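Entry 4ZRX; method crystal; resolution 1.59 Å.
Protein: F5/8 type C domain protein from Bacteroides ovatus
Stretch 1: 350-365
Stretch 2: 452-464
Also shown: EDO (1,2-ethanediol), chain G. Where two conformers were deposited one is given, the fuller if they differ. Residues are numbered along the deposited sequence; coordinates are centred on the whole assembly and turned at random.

Stretch 1 (350-365) DYRQQTFADNRVKNGR
Stretch 2, residues 452-464: VSQVAAYYAEPLQ

A strand can be held by a segment that is not itself a strand, provided the segment offers polar groups at the right spacing; residues 350-365 and 452-464 of this Bacteroides ovatus protein illustrate the principle. The first stretch enters as a helix (phi/psi near -63/-43) and continues as loop; the second is a strand through Tyr458, extended from Gln454 on but with Ser453 departing from extended geometry (phi/psi -98/-22), and then continues as loop. They run antiparallel: CA atoms pair Thr355 with Ala460 (4.8 Å), Asn359 with Tyr458 (5.4 Å), Val361 with Ala456 (5.4 Å) and Arg365 with Gln454 (4.7 Å).

The shortest polar link lies at the helical end, where Tyr351 (chi1 t, chi2 75°) donates from OH to Glu461 O at 2.6 Å. Mid-contact, Ala457 is held through both backbone groups: Arg360 N donates to Ala457 O (2.8 Å, 175°), and Ala457 N donates to Asn359 OD1 (3.1 Å, 167°). Asn359, with chi1 t and chi2 2°, thus puts a side-chain carbonyl where a neighbouring strand would supply a backbone one. The same OD1 accepts from Val361 N at 3.1 Å, which ties the loop to itself. Farther along, Val455 N donates to Gly364 O at 3.0 Å. Gly364 (phi/psi -75/-8) sits so close that an ideal CB would lie 2.2 Å from Val455 O, a clash; its CA instead makes a CA-H...O contact with that oxygen at 3.3 Å.

Within the loop, Arg360 (chi1 to chi3 all m) turns its end away from the strand, and its NH1 forms a salt bridge with Asp358 OD2 at 2.7 Å.

Water fills gaps that direct bonds leave. One molecule donates to Thr355 OG1 (2.8 Å) and accepts from Glu461 N (2.9 Å). Another donates to Asp358 O (2.7 Å) and accepts from Tyr459 N (3.0 Å). A third accepts from Asn359 ND2 (3.0 Å) while donating to Gln454 OE1 (2.8 Å) and Val455 O (2.7 Å), linking two amides whose ND2 and OE1 atoms stand 4.2 Å apart.

Packing completes the contact. Tyr458 (chi1 m, chi2 89°) receives the edge of Phe356 (chi1 m, chi2 -69°) on its face, with centroids 5.0 Å apart and planes at 84°. Leu463 (m, t) lays CD1 over the Tyr351 ring, 3.7 Å from its centroid and 15° off the normal. Thr355 CG2 meets Ala460 CB at 3.6 Å, and Val361 (chi1 t), pointing toward the strand, sets CG2 3.8 Å from Ala457 CB. Together the stretches bury 831 Å².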

# COMPACT_ATOMS: atom_id res chain seq x y z
N ASP A 350 -2.86 -7.39 -15.61
CA ASP A 350 -2.99 -8.69 -16.26
C ASP A 350 -3.07 -9.79 -15.20
O ASP A 350 -3.86 -10.73 -15.32
CB ASP A 350 -1.81 -8.97 -17.19
CG ASP A 350 -1.83 -8.15 -18.45
OD1 ASP A 350 -2.82 -7.49 -18.80
OD2 ASP A 350 -0.78 -8.16 -19.12
N TYR A 351 -2.28 -9.67 -14.13
CA TYR A 351 -2.32 -10.67 -13.05
C TYR A 351 -3.69 -10.72 -12.35
O TYR A 351 -4.23 -11.80 -12.12
CB TYR A 351 -1.21 -10.41 -12.06
CG TYR A 351 -1.18 -11.43 -10.98
CD1 TYR A 351 -0.71 -12.68 -11.23
CD2 TYR A 351 -1.70 -11.15 -9.71
CE1 TYR A 351 -0.74 -13.66 -10.23
CE2 TYR A 351 -1.71 -12.10 -8.72
CZ TYR A 351 -1.25 -13.36 -8.99
OH TYR A 351 -1.26 -14.38 -8.00
N ARG A 352 -4.22 -9.57 -12.00
CA ARG A 352 -5.56 -9.51 -11.39
C ARG A 352 -6.61 -10.06 -12.36
O ARG A 352 -7.49 -10.79 -11.93
CB ARG A 352 -5.90 -8.13 -10.99
CG ARG A 352 -4.96 -7.57 -9.91
CD ARG A 352 -5.56 -6.41 -9.19
NE ARG A 352 -6.14 -5.45 -10.14
CZ ARG A 352 -5.48 -4.58 -10.87
NH1 ARG A 352 -4.21 -4.33 -10.63
NH2 ARG A 352 -6.16 -3.87 -11.76
N GLN A 353 -6.53 -9.67 -13.62
CA GLN A 353 -7.53 -10.15 -14.58
C GLN A 353 -7.51 -11.68 -14.66
O GLN A 353 -8.56 -12.32 -14.66
CB GLN A 353 -7.35 -9.53 -15.99
CG GLN A 353 -8.54 -9.90 -17.01
CD GLN A 353 -8.52 -11.31 -17.68
OE1 GLN A 353 -9.58 -11.87 -18.05
NE2 GLN A 353 -7.34 -11.88 -17.87
N GLN A 354 -6.32 -12.27 -14.78
CA GLN A 354 -6.15 -13.71 -14.89
C GLN A 354 -6.65 -14.40 -13.62
O GLN A 354 -7.32 -15.43 -13.67
CB GLN A 354 -4.67 -14.06 -15.12
CG GLN A 354 -4.14 -13.64 -16.49
CD GLN A 354 -2.61 -13.36 -16.56
OE1 GLN A 354 -1.83 -13.62 -15.63
NE2 GLN A 354 -2.19 -12.76 -17.68
N THR A 355 -6.31 -13.80 -12.47
CA THR A 355 -6.65 -14.36 -11.21
C THR A 355 -8.18 -14.41 -10.99
O THR A 355 -8.73 -15.44 -10.55
CB THR A 355 -6.01 -13.53 -10.06
OG1 THR A 355 -4.61 -13.68 -10.10
CG2 THR A 355 -6.48 -14.02 -8.69
N PHE A 356 -8.86 -13.33 -11.37
CA PHE A 356 -10.30 -13.23 -11.13
C PHE A 356 -11.17 -13.61 -12.33
O PHE A 356 -12.41 -13.44 -12.26
CB PHE A 356 -10.66 -11.86 -10.54
CG PHE A 356 -9.98 -11.58 -9.23
CD1 PHE A 356 -10.32 -12.27 -8.12
CD2 PHE A 356 -8.97 -10.67 -9.10
CE1 PHE A 356 -9.66 -12.09 -6.91
CE2 PHE A 356 -8.31 -10.47 -7.93
CZ PHE A 356 -8.66 -11.19 -6.80
N ALA A 357 -10.56 -14.13 -13.39
CA ALA A 357 -11.35 -14.47 -14.61
C ALA A 357 -12.40 -15.53 -14.38
O ALA A 357 -13.52 -15.41 -14.93
CB ALA A 357 -10.42 -14.85 -15.75
N ASP A 358 -12.07 -16.55 -13.58
CA ASP A 358 -12.87 -17.73 -13.45
C ASP A 358 -13.25 -18.08 -12.00
O ASP A 358 -12.56 -18.81 -11.31
CB ASP A 358 -12.09 -18.89 -14.08
CG ASP A 358 -12.91 -20.17 -14.14
OD1 ASP A 358 -14.14 -20.19 -13.90
OD2 ASP A 358 -12.30 -21.18 -14.42
N ASN A 359 -14.36 -17.52 -11.55
CA ASN A 359 -14.89 -17.82 -10.25
C ASN A 359 -15.40 -19.25 -10.24
O ASN A 359 -16.22 -19.61 -11.05
CB ASN A 359 -16.02 -16.85 -9.97
CG ASN A 359 -16.62 -17.02 -8.63
OD1 ASN A 359 -16.22 -17.87 -7.80
ND2 ASN A 359 -17.62 -16.21 -8.41
N ARG A 360 -14.90 -20.06 -9.34
CA ARG A 360 -15.20 -21.47 -9.30
C ARG A 360 -16.44 -21.82 -8.49
O ARG A 360 -16.92 -22.95 -8.55
CB ARG A 360 -14.00 -22.28 -8.82
CG ARG A 360 -12.67 -22.07 -9.62
CD ARG A 360 -12.80 -22.38 -11.12
NE ARG A 360 -13.16 -23.75 -11.32
CZ ARG A 360 -13.22 -24.34 -12.51
NH1 ARG A 360 -13.02 -23.65 -13.64
NH2 ARG A 360 -13.53 -25.60 -12.57
N VAL A 361 -16.95 -20.88 -7.72
CA VAL A 361 -18.15 -21.09 -6.90
C VAL A 361 -19.36 -20.92 -7.85
O VAL A 361 -19.49 -19.92 -8.53
CB VAL A 361 -18.24 -20.11 -5.76
CG1 VAL A 361 -19.53 -20.20 -5.00
CG2 VAL A 361 -17.07 -20.36 -4.81
N LYS A 362 -20.25 -21.89 -7.77
CA LYS A 362 -21.55 -21.78 -8.39
C LYS A 362 -22.47 -21.24 -7.27
O LYS A 362 -22.40 -21.64 -6.11
CB LYS A 362 -22.02 -23.19 -8.76
CG LYS A 362 -21.10 -23.97 -9.64
CD LYS A 362 -21.72 -25.39 -9.96
CE LYS A 362 -22.85 -25.25 -10.92
NZ LYS A 362 -23.36 -26.58 -11.36
N ASN A 363 -23.34 -20.38 -7.63
CA ASN A 363 -24.39 -19.93 -6.73
C ASN A 363 -23.86 -19.29 -5.47
O ASN A 363 -24.47 -19.40 -4.43
CB ASN A 363 -25.40 -21.03 -6.51
CG ASN A 363 -25.83 -21.68 -7.83
OD1 ASN A 363 -26.44 -21.00 -8.70
ND2 ASN A 363 -25.54 -22.95 -8.02
N GLY A 364 -22.75 -18.57 -5.64
CA GLY A 364 -22.07 -17.88 -4.56
C GLY A 364 -22.74 -16.59 -4.06
O GLY A 364 -22.36 -16.05 -3.02
N ARG A 365 -23.78 -16.11 -4.75
CA ARG A 365 -24.58 -14.98 -4.30
C ARG A 365 -25.87 -15.29 -3.63
O ARG A 365 -26.72 -14.42 -3.49
CB ARG A 365 -24.90 -14.07 -5.46
CG ARG A 365 -23.75 -13.52 -6.10
CD ARG A 365 -24.20 -12.36 -7.00
NE ARG A 365 -23.13 -11.66 -7.68
CZ ARG A 365 -22.63 -11.96 -8.87
NH1 ARG A 365 -23.07 -12.99 -9.58
NH2 ARG A 365 -21.66 -11.18 -9.37
N VAL A 452 -24.08 -12.63 4.83
CA VAL A 452 -23.04 -12.90 3.87
C VAL A 452 -23.65 -12.85 2.49
O VAL A 452 -24.54 -13.64 2.17
CB VAL A 452 -22.38 -14.26 4.11
CG1 VAL A 452 -21.41 -14.60 3.02
CG2 VAL A 452 -21.68 -14.27 5.45
N SER A 453 -23.17 -11.92 1.67
CA SER A 453 -23.74 -11.67 0.36
C SER A 453 -23.02 -12.33 -0.79
O SER A 453 -23.60 -12.53 -1.89
CB SER A 453 -23.87 -10.17 0.09
OG SER A 453 -22.62 -9.55 0.31
N GLN A 454 -21.78 -12.65 -0.60
CA GLN A 454 -21.06 -13.41 -1.64
C GLN A 454 -19.93 -14.24 -1.08
O GLN A 454 -19.17 -13.79 -0.21
CB GLN A 454 -20.50 -12.51 -2.73
CG GLN A 454 -19.89 -13.35 -3.89
CD GLN A 454 -19.50 -12.59 -5.16
OE1 GLN A 454 -19.47 -13.18 -6.22
NE2 GLN A 454 -19.15 -11.32 -5.06
N VAL A 455 -19.78 -15.42 -1.66
CA VAL A 455 -18.59 -16.22 -1.54
C VAL A 455 -18.15 -16.58 -2.93
O VAL A 455 -18.96 -17.04 -3.77
CB VAL A 455 -18.92 -17.52 -0.74
CG1 VAL A 455 -17.72 -18.46 -0.66
CG2 VAL A 455 -19.35 -17.14 0.68
N ALA A 456 -16.85 -16.45 -3.18
CA ALA A 456 -16.24 -16.69 -4.48
C ALA A 456 -14.89 -17.40 -4.27
O ALA A 456 -14.33 -17.36 -3.15
CB ALA A 456 -16.07 -15.43 -5.27
N ALA A 457 -14.38 -18.09 -5.28
CA ALA A 457 -13.10 -18.80 -5.15
C ALA A 457 -12.41 -18.90 -6.46
O ALA A 457 -13.06 -18.98 -7.53
CB ALA A 457 -13.30 -20.19 -4.55
N TYR A 458 -11.09 -18.86 -6.40
CA TYR A 458 -10.25 -18.73 -7.58
C TYR A 458 -8.95 -19.48 -7.39
O TYR A 458 -8.58 -19.88 -6.30
CB TYR A 458 -9.90 -17.24 -7.85
CG TYR A 458 -11.07 -16.30 -7.90
CD1 TYR A 458 -11.53 -15.69 -6.75
CD2 TYR A 458 -11.76 -16.04 -9.11
CE1 TYR A 458 -12.61 -14.85 -6.78
CE2 TYR A 458 -12.82 -15.13 -9.14
CZ TYR A 458 -13.28 -14.62 -7.95
OH TYR A 458 -14.31 -13.71 -8.01
N TYR A 459 -8.26 -19.64 -8.50
CA TYR A 459 -6.88 -20.07 -8.56
C TYR A 459 -6.05 -18.86 -8.97
O TYR A 459 -6.24 -18.33 -10.07
CB TYR A 459 -6.66 -21.20 -9.55
CG TYR A 459 -5.21 -21.66 -9.49
CD1 TYR A 459 -4.78 -22.53 -8.47
CD2 TYR A 459 -4.26 -21.19 -10.38
CE1 TYR A 459 -3.43 -22.93 -8.40
CE2 TYR A 459 -2.92 -21.59 -10.29
CZ TYR A 459 -2.52 -22.43 -9.30
OH TYR A 459 -1.21 -22.88 -9.18
N ALA A 460 -5.20 -18.39 -8.05
CA ALA A 460 -4.25 -17.29 -8.30
C ALA A 460 -2.87 -17.92 -8.54
O ALA A 460 -2.37 -18.63 -7.67
CB ALA A 460 -4.18 -16.38 -7.15
N GLU A 461 -2.29 -17.69 -9.70
CA GLU A 461 -0.94 -18.16 -9.99
C GLU A 461 0.06 -17.65 -8.89
O GLU A 461 0.15 -16.43 -8.63
CB GLU A 461 -0.55 -17.72 -11.42
CG GLU A 461 0.34 -18.64 -12.24
CD GLU A 461 -0.21 -20.06 -12.42
OE1 GLU A 461 -1.19 -20.30 -13.16
OE2 GLU A 461 0.36 -20.93 -11.78
N PRO A 462 0.82 -18.56 -8.24
CA PRO A 462 1.78 -18.06 -7.24
C PRO A 462 2.90 -17.29 -7.92
O PRO A 462 3.32 -17.65 -9.01
CB PRO A 462 2.31 -19.34 -6.57
CG PRO A 462 1.25 -20.38 -6.86
CD PRO A 462 0.77 -20.05 -8.23
N LEU A 463 3.30 -16.18 -7.33
CA LEU A 463 4.32 -15.32 -7.92
C LEU A 463 5.62 -15.46 -7.16
O LEU A 463 5.61 -15.68 -5.96
CB LEU A 463 3.84 -13.86 -7.83
CG LEU A 463 2.65 -13.53 -8.71
CD1 LEU A 463 2.10 -12.15 -8.32
CD2 LEU A 463 2.91 -13.58 -10.23
N GLN A 464 6.72 -15.30 -7.88
CA GLN A 464 8.06 -15.30 -7.31
C GLN A 464 8.51 -13.87 -7.02
O GLN A 464 8.24 -12.96 -7.83
CB GLN A 464 9.09 -15.84 -8.33
CG GLN A 464 8.71 -17.12 -9.04
CD GLN A 464 8.32 -18.19 -8.05
OE1 GLN A 464 8.90 -18.27 -6.95
NE2 GLN A 464 7.33 -19.02 -8.40
C1 EDO G . -9.95 -7.48 -10.98
O1 EDO G . -9.08 -7.49 -12.11
C2 EDO G . -9.21 -6.81 -9.82
O2 EDO G . -8.92 -5.44 -10.08
O HOH W 1 -5.25 -17.80 -12.59
O HOH W 2 -3.46 -15.78 -11.57
O HOH W 3 -14.62 -12.64 -10.74
O HOH W 4 -9.95 -19.39 -10.99
O HOH W 5 -19.55 -15.98 -6.18
O HOH W 6 -26.21 -12.01 -2.34